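Local atomic coordinates of salmonella plasmid virulence: SpvB (Salmonella typhimurium, PDB entry 6P0X), a protein that probably transfers ADP-ribose from NAD(+) to an arginine of host actin as a secreted toxin, and of which this chain is the N-terminal domain. Residues P160-A163 with S164-A167; A57-T60 with S61-V64; Y313-P317 with I318-L322. All coordinates share one frame; numbering follows the deposited sequence.

Contact 1. Residues P160-A163 with S164-A167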
loop_
_atom_site.group_PDB
_atom_site.type_symbol
_atom_site.label_atom_id
_atom_site.label_comp_id
_atom_site.label_asym_id
_atom_site.label_seq_id
_atom_site.Cartn_x
_atom_site.Cartn_y
_atom_site.Cartn_z
ATOM N N PRO A 160 -4.521 -7.682 -14.696
ATOM C CA PRO A 160 -3.344 -7.631 -15.579
ATOM C C PRO A 160 -3.697 -7.478 -17.048
ATOM O O PRO A 160 -2.887 -6.943 -17.813
ATOM C CB PRO A 160 -2.639 -8.965 -15.293
ATOM C CG PRO A 160 -3.079 -9.314 -13.898
ATOM C CD PRO A 160 -4.517 -8.881 -13.842
ATOM N N GLN A 161 -4.874 -7.933 -17.468
ATOM C CA GLN A 161 -5.297 -7.803 -18.857
ATOM C C GLN A 161 -6.120 -6.545 -19.111
ATOM O O GLN A 161 -6.555 -6.329 -20.246
ATOM C CB GLN A 161 -6.110 -9.034 -19.279
ATOM C CG GLN A 161 -5.319 -10.333 -19.361
ATOM C CD GLN A 161 -3.892 -10.140 -19.847
ATOM O OE1 GLN A 161 -2.941 -10.517 -19.164
ATOM N NE2 GLN A 161 -3.738 -9.562 -21.036
ATOM N N ALA A 162 -6.341 -5.714 -18.093
ATOM C CA ALA A 162 -7.160 -4.506 -18.250
ATOM C C ALA A 162 -6.775 -3.553 -17.112
ATOM O O ALA A 162 -7.366 -3.592 -16.033
ATOM C CB ALA A 162 -8.643 -4.821 -18.237
ATOM N N ALA A 163 -5.771 -2.710 -17.378
ATOM C CA ALA A 163 -5.228 -1.823 -16.352
ATOM C C ALA A 163 -6.263 -0.838 -15.822
ATOM O O ALA A 163 -6.127 -0.345 -14.696
ATOM C CB ALA A 163 -4.015 -1.072 -16.905
ATOM N N SER A 164 -7.291 -0.521 -16.610
ATOM C CA SER A 164 -8.334 0.377 -16.127
ATOM C C SER A 164 -9.274 -0.294 -15.134
ATOM O O SER A 164 -10.093 0.398 -14.522
ATOM C CB SER A 164 -9.148 0.939 -17.295
ATOM O OG SER A 164 -9.629 -0.099 -18.128
ATOM N N HIS A 165 -9.191 -1.615 -14.972
ATOM C CA HIS A 165 -10.025 -2.340 -14.012
ATOM C C HIS A 165 -9.246 -2.466 -12.710
ATOM O O HIS A 165 -8.509 -3.428 -12.493
ATOM C CB HIS A 165 -10.414 -3.709 -14.557
ATOM C CG HIS A 165 -11.322 -3.659 -15.745
ATOM N ND1 HIS A 165 -11.943 -4.781 -16.253
ATOM C CD2 HIS A 165 -11.719 -2.625 -16.525
ATOM C CE1 HIS A 165 -12.679 -4.442 -17.297
ATOM N NE2 HIS A 165 -12.561 -3.139 -17.481
ATOM N N THR A 166 -9.421 -1.493 -11.821
ATOM C CA THR A 166 -8.733 -1.496 -10.539
ATOM C C THR A 166 -9.687 -1.943 -9.440
ATOM O O THR A 166 -10.793 -1.409 -9.311
ATOM C CB THR A 166 -8.159 -0.116 -10.218
ATOM O OG1 THR A 166 -7.057 0.150 -11.091
ATOM C CG2 THR A 166 -7.674 -0.060 -8.770
ATOM N N ALA A 167 -9.258 -2.939 -8.669
ATOM C CA ALA A 167 -10.003 -3.441 -7.527
ATOM C C ALA A 167 -9.643 -2.722 -6.236
ATOM O O ALA A 167 -10.496 -2.587 -5.351
ATOM C CB ALA A 167 -9.743 -4.940 -7.359
HETATM O O HOH W 1 -7.375 1.857 -12.892
#

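Contact 2. Residues A57-T60 with S61-V64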
loop_
_atom_site.group_PDB
_atom_site.type_symbol
_atom_site.label_atom_id
_atom_site.label_comp_id
_atom_site.label_asym_id
_atom_site.label_seq_id
_atom_site.Cartn_x
_atom_site.Cartn_y
_atom_site.Cartn_z
ATOM N N ALA A 57 -11.543 0.331 -2.063
ATOM C CA ALA A 57 -11.731 -0.941 -2.745
ATOM C C ALA A 57 -13.123 -1.037 -3.349
ATOM O O ALA A 57 -14.073 -0.408 -2.876
ATOM C CB ALA A 57 -11.504 -2.126 -1.795
ATOM N N ARG A 58 -13.227 -1.836 -4.407
ATOM C CA ARG A 58 -14.521 -2.183 -4.970
ATOM C C ARG A 58 -15.153 -3.295 -4.147
ATOM O O ARG A 58 -14.471 -4.222 -3.698
ATOM C CB ARG A 58 -14.381 -2.624 -6.426
ATOM C CG ARG A 58 -13.930 -1.520 -7.363
ATOM C CD ARG A 58 -14.029 -1.959 -8.814
ATOM N NE ARG A 58 -13.442 -0.966 -9.706
ATOM C CZ ARG A 58 -14.143 -0.092 -10.420
ATOM N NH1 ARG A 58 -15.469 -0.092 -10.359
ATOM N NH2 ARG A 58 -13.517 0.779 -11.199
ATOM N N ARG A 59 -16.460 -3.186 -3.934
ATOM C CA ARG A 59 -17.181 -4.185 -3.162
ATOM C C ARG A 59 -17.280 -5.500 -3.930
ATOM O O ARG A 59 -17.397 -5.520 -5.158
ATOM C CB ARG A 59 -18.578 -3.670 -2.826
ATOM C CG ARG A 59 -19.261 -4.407 -1.694
ATOM C CD ARG A 59 -20.694 -3.942 -1.528
ATOM N NE ARG A 59 -21.301 -4.499 -0.323
ATOM C CZ ARG A 59 -22.532 -4.222 0.092
ATOM N NH1 ARG A 59 -23.303 -3.394 -0.601
ATOM N NH2 ARG A 59 -22.992 -4.777 1.202
ATOM N N THR A 60 -17.228 -6.615 -3.192
ATOM C CA THR A 60 -17.416 -7.935 -3.780
ATOM C C THR A 60 -18.529 -8.747 -3.135
ATOM O O THR A 60 -18.963 -9.735 -3.733
ATOM C CB THR A 60 -16.124 -8.765 -3.701
ATOM O OG1 THR A 60 -15.738 -8.931 -2.331
ATOM C CG2 THR A 60 -14.996 -8.084 -4.467
ATOM N N SER A 61 -19.008 -8.355 -1.950
ATOM C CA SER A 61 -19.987 -9.162 -1.225
ATOM C C SER A 61 -21.250 -9.406 -2.046
ATOM O O SER A 61 -21.864 -10.475 -1.944
ATOM C CB SER A 61 -20.322 -8.496 0.110
ATOM O OG SER A 61 -20.969 -7.253 -0.091
ATOM N N HIS A 62 -21.672 -8.422 -2.846
ATOM C CA HIS A 62 -22.857 -8.552 -3.688
ATOM C C HIS A 62 -22.508 -8.898 -5.131
ATOM O O HIS A 62 -23.215 -8.486 -6.055
ATOM C CB HIS A 62 -23.698 -7.275 -3.641
ATOM C CG HIS A 62 -24.412 -7.064 -2.343
ATOM N ND1 HIS A 62 -23.853 -7.377 -1.121
ATOM C CD2 HIS A 62 -25.647 -6.576 -2.075
ATOM C CE1 HIS A 62 -24.711 -7.088 -0.159
ATOM N NE2 HIS A 62 -25.807 -6.601 -0.712
ATOM N N GLY A 63 -21.458 -9.675 -5.338
ATOM C CA GLY A 63 -21.035 -10.107 -6.651
ATOM C C GLY A 63 -19.753 -9.417 -7.097
ATOM O O GLY A 63 -19.399 -8.327 -6.641
ATOM N N VAL A 64 -19.060 -10.080 -8.018
ATOM C CA VAL A 64 -17.806 -9.551 -8.565
ATOM C C VAL A 64 -18.072 -8.214 -9.243
ATOM O O VAL A 64 -19.049 -8.092 -10.007
ATOM C CB VAL A 64 -17.191 -10.553 -9.557
ATOM C CG1 VAL A 64 -16.057 -9.914 -10.333
ATOM C CG2 VAL A 64 -16.710 -11.795 -8.828
#

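Contact 3. Residues Y313-P317 with I318-L322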
loop_
_atom_site.group_PDB
_atom_site.type_symbol
_atom_site.label_atom_id
_atom_site.label_comp_id
_atom_site.label_asym_id
_atom_site.label_seq_id
_atom_site.Cartn_x
_atom_site.Cartn_y
_atom_site.Cartn_z
ATOM N N TYR A 313 9.115 -18.304 10.334
ATOM C CA TYR A 313 7.889 -18.951 9.896
ATOM C C TYR A 313 8.034 -20.462 9.950
ATOM O O TYR A 313 9.127 -21.008 9.775
ATOM C CB TYR A 313 7.529 -18.576 8.452
ATOM C CG TYR A 313 7.082 -17.154 8.239
ATOM C CD1 TYR A 313 5.752 -16.792 8.410
ATOM C CD2 TYR A 313 7.981 -16.178 7.836
ATOM C CE1 TYR A 313 5.336 -15.495 8.204
ATOM C CE2 TYR A 313 7.575 -14.882 7.626
ATOM C CZ TYR A 313 6.250 -14.544 7.812
ATOM O OH TYR A 313 5.836 -13.251 7.605
ATOM N N ASP A 314 6.907 -21.134 10.173
ATOM C CA ASP A 314 6.796 -22.564 9.901
ATOM C C ASP A 314 6.314 -22.678 8.461
ATOM O O ASP A 314 5.137 -22.449 8.174
ATOM C CB ASP A 314 5.825 -23.233 10.868
ATOM C CG ASP A 314 6.386 -23.360 12.270
ATOM O OD1 ASP A 314 7.608 -23.579 12.415
ATOM O OD2 ASP A 314 5.597 -23.240 13.233
ATOM N N GLU A 315 7.217 -23.018 7.546
ATOM C CA GLU A 315 6.877 -23.096 6.131
ATOM C C GLU A 315 6.611 -24.536 5.737
ATOM O O GLU A 315 7.408 -25.429 6.041
ATOM C CB GLU A 315 7.965 -22.533 5.219
ATOM C CG GLU A 315 7.970 -21.035 5.061
ATOM C CD GLU A 315 8.615 -20.626 3.743
ATOM O OE1 GLU A 315 9.758 -20.127 3.757
ATOM O OE2 GLU A 315 7.975 -20.837 2.686
ATOM N N ASN A 316 5.499 -24.748 5.047
ATOM C CA ASN A 316 5.161 -26.039 4.474
ATOM C C ASN A 316 4.214 -25.796 3.305
ATOM O O ASN A 316 3.655 -24.699 3.176
ATOM C CB ASN A 316 4.535 -26.966 5.534
ATOM C CG ASN A 316 3.173 -26.499 5.999
ATOM O OD1 ASN A 316 2.220 -26.445 5.224
ATOM N ND2 ASN A 316 3.075 -26.149 7.277
ATOM N N PRO A 317 4.033 -26.783 2.424
ATOM C CA PRO A 317 3.167 -26.557 1.255
ATOM C C PRO A 317 1.698 -26.348 1.596
ATOM O O PRO A 317 0.973 -25.787 0.767
ATOM C CB PRO A 317 3.365 -27.829 0.419
ATOM C CG PRO A 317 4.698 -28.364 0.853
ATOM C CD PRO A 317 4.799 -28.038 2.308
ATOM N N ILE A 318 1.236 -26.760 2.778
ATOM C CA ILE A 318 -0.171 -26.580 3.132
ATOM C C ILE A 318 -0.433 -25.167 3.641
ATOM O O ILE A 318 -1.321 -24.469 3.141
ATOM C CB ILE A 318 -0.604 -27.643 4.159
ATOM C CG1 ILE A 318 -0.413 -29.043 3.580
ATOM C CG2 ILE A 318 -2.053 -27.433 4.568
ATOM C CD1 ILE A 318 -0.645 -30.152 4.580
ATOM N N LEU A 319 0.328 -24.722 4.638
ATOM C CA LEU A 319 0.144 -23.394 5.204
ATOM C C LEU A 319 1.469 -22.916 5.778
ATOM O O LEU A 319 2.284 -23.710 6.256
ATOM C CB LEU A 319 -0.920 -23.372 6.311
ATOM C CG LEU A 319 -0.356 -23.416 7.742
ATOM C CD1 LEU A 319 -0.898 -22.284 8.598
ATOM C CD2 LEU A 319 -0.599 -24.757 8.415
ATOM N N THR A 320 1.689 -21.613 5.697
ATOM C CA THR A 320 2.802 -20.971 6.377
ATOM C C THR A 320 2.270 -20.228 7.594
ATOM O O THR A 320 1.319 -19.448 7.481
ATOM C CB THR A 320 3.538 -20.014 5.442
ATOM O OG1 THR A 320 4.176 -20.772 4.405
ATOM C CG2 THR A 320 4.588 -19.247 6.212
ATOM N N GLN A 321 2.882 -20.471 8.750
ATOM C CA GLN A 321 2.462 -19.854 10.001
ATOM C C GLN A 321 3.654 -19.172 10.652
ATOM O O GLN A 321 4.723 -19.777 10.787
ATOM C CB GLN A 321 1.870 -20.895 10.958
ATOM C CG GLN A 321 1.267 -20.303 12.222
ATOM C CD GLN A 321 -0.032 -19.572 11.955
ATOM O OE1 GLN A 321 -0.884 -20.054 11.208
ATOM N NE2 GLN A 321 -0.190 -18.399 12.558
ATOM N N LEU A 322 3.466 -17.923 11.068
ATOM C CA LEU A 322 4.514 -17.216 11.789
ATOM C C LEU A 322 4.723 -17.867 13.148
ATOM O O LEU A 322 3.765 -18.097 13.893
ATOM C CB LEU A 322 4.154 -15.743 11.966
ATOM C CG LEU A 322 5.163 -14.944 12.795
ATOM C CD1 LEU A 322 6.308 -14.470 11.912
ATOM C CD2 LEU A 322 4.504 -13.769 13.508
#

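Contact 1. Residues P160-A163 with S164-A167
The imidazole of His-165 takes the methyl group of Ala-162 on one face. CB of Ala-162 stands 3.8 Å above the ring plane, displaced toward the rim, and lies 3.8 Å from CG of His-165, a CH-pi contact. The ring also stacks with Tyr-67, and a glycerol, probably from the crystallisation liquor, is modelled very close to its ND1. With CG anti to the carbonyl carbon (chi1 -67°), the imidazole folds back over Ala-162 instead of swinging away from the turn. Beneath this side-chain contact, residues 162 to 165 form a type I beta turn that helps bring the chain from strand 156-159 into its antiparallel neighbour, strand 165-175. Its closing bond runs from His-165 N to Ala-162 O, 2.9 Å. One residue on, Thr-166 OG1 hydrogen-bonds to Ser-158 OG on strand 156-159. A water lies 3.1 Å from Ala-163 O, but its very short approach to Thr-166 OG1 makes a bridge between the two doubtful. The backbone bond thus closes the turn, while the methyl-on-imidazole contact packs across it and, with the Tyr-67 stack, gives the ring apolar and aromatic neighbours.

Contact 2. Residues A57-T60 with S61-V64
Arg-59 reaches along the turn that follows it and ends against His-62. From CB the chain leaves with CG anti to the backbone N (chi1 -162°) and stays extended as far as NE, which carries it past Ser-61. CG lies 3.7 Å from Ser-61 OG, and CD passes the same oxygen at a similar range. NE then donates to Ser-61 OG, 2.8 Å away, but the N-H...O angle of 119° makes the bond weak. Ser-61 OG also shares a hydrogen bond of 3.1 Å with His-62 ND1, in which either could be the donor, so the hydroxyl links the arginine to the imidazole. The turn that brings these groups together is type I, from Thr-60 to Gly-63, and opens the loop between strand 55-58 and its antiparallel partner 73-74. It is closed by Gly-63 N to Thr-60 O, 3.0 Å. Gly-63 leaves the turn at a positive phi, a backbone conformation that suits glycine. Beyond NE, the guanidinium stacks over the face of the His-62 ring, centres 3.9 Å apart and planes 29° from parallel. CZ stands over the ring face toward its rim, and NH2 comes closest, 3.2 Å from His-62 CE1. NH1 carries the stronger polar link, a salt bridge to Glu-72, the residue that also pairs with Arg-59 through the backbone. That carboxylate probably offsets the charge of a guanidinium laid on an imidazole.

Contact 3. Residues Y313-P317 with I318-L322
Asp-314 and Gln-321 face each other as an antiparallel hydrogen-bonded pair. Asp-314 N donates to Gln-321 O at 2.6 Å, and Gln-321 N returns the bond to Asp-314 O at 3.1 Å. Thr-320 CA adds a CA-H...O contact to Asp-314 O. Where the strands end, a side chain takes over the bonding. OD1 of Asn-316 accepts its stronger, nearly straight bond from Leu-319 N at 2.6 Å; the bond from Ile-318 N is weak and has only the pattern of an Asx turn, with Pro-317 in the position after the asparagine. A chi1 of 68° holds the Asn-316 carboxamide between its own backbone N and carbonyl carbon, where OD1 can meet both amides inside the bend. One firm and one weak N-H thus meet the same oxygen, and the side chain stands in for a backbone acceptor in the loop.

Apolar contacts gather on the other end of the pairing, around Tyr-313. It faces Leu-322 in a non-hydrogen-bonded pair, and the two side chains share one face of the hairpin. CD1 of Leu-322 lies over the phenol ring, 4.1 Å from its centroid, a CH-pi contact. Thr-320 CG2 approaches the same ring obliquely, 3.5 Å from CD1 of Tyr-313, and also meets Glu-315 CG at 4.0 Å.

The hairpin joins strand 304-314 to strand 321-328, and its end is tied to surrounding segments. Tyr-313 OH bonds to Cys-286 O, and Glu-315 forms a salt bridge with Arg-287, just before strand 288-293, the other neighbour of 304-314. Beside the returning arm, the backbone of Thr-320 is hydrogen-bonded to Val-47.

How the contacts relate
All three are surface contacts at turns between antiparallel strands of this beta-rich domain, though each of contacts 1 and 3 includes a buried threonine, Thr-166 and Thr-320. Contacts 1 and 2 adjoin: strands 165-175 and 55-58 are neighbours, Arg-58 NE probably donates to Thr-166 O at 2.7 Å, and the backbone N of Arg-58 probably bonds to Ala-167 O. Contact 3 belongs to a separate hairpin, with nearest atoms about 22 Å from either. Chemistry follows place: the more exposed 57-64 turn relies on charged and stacked polar groups, 160-167 brings a single methyl to its ring, and 313-322, which includes paired strand ends, adds ladder bonds.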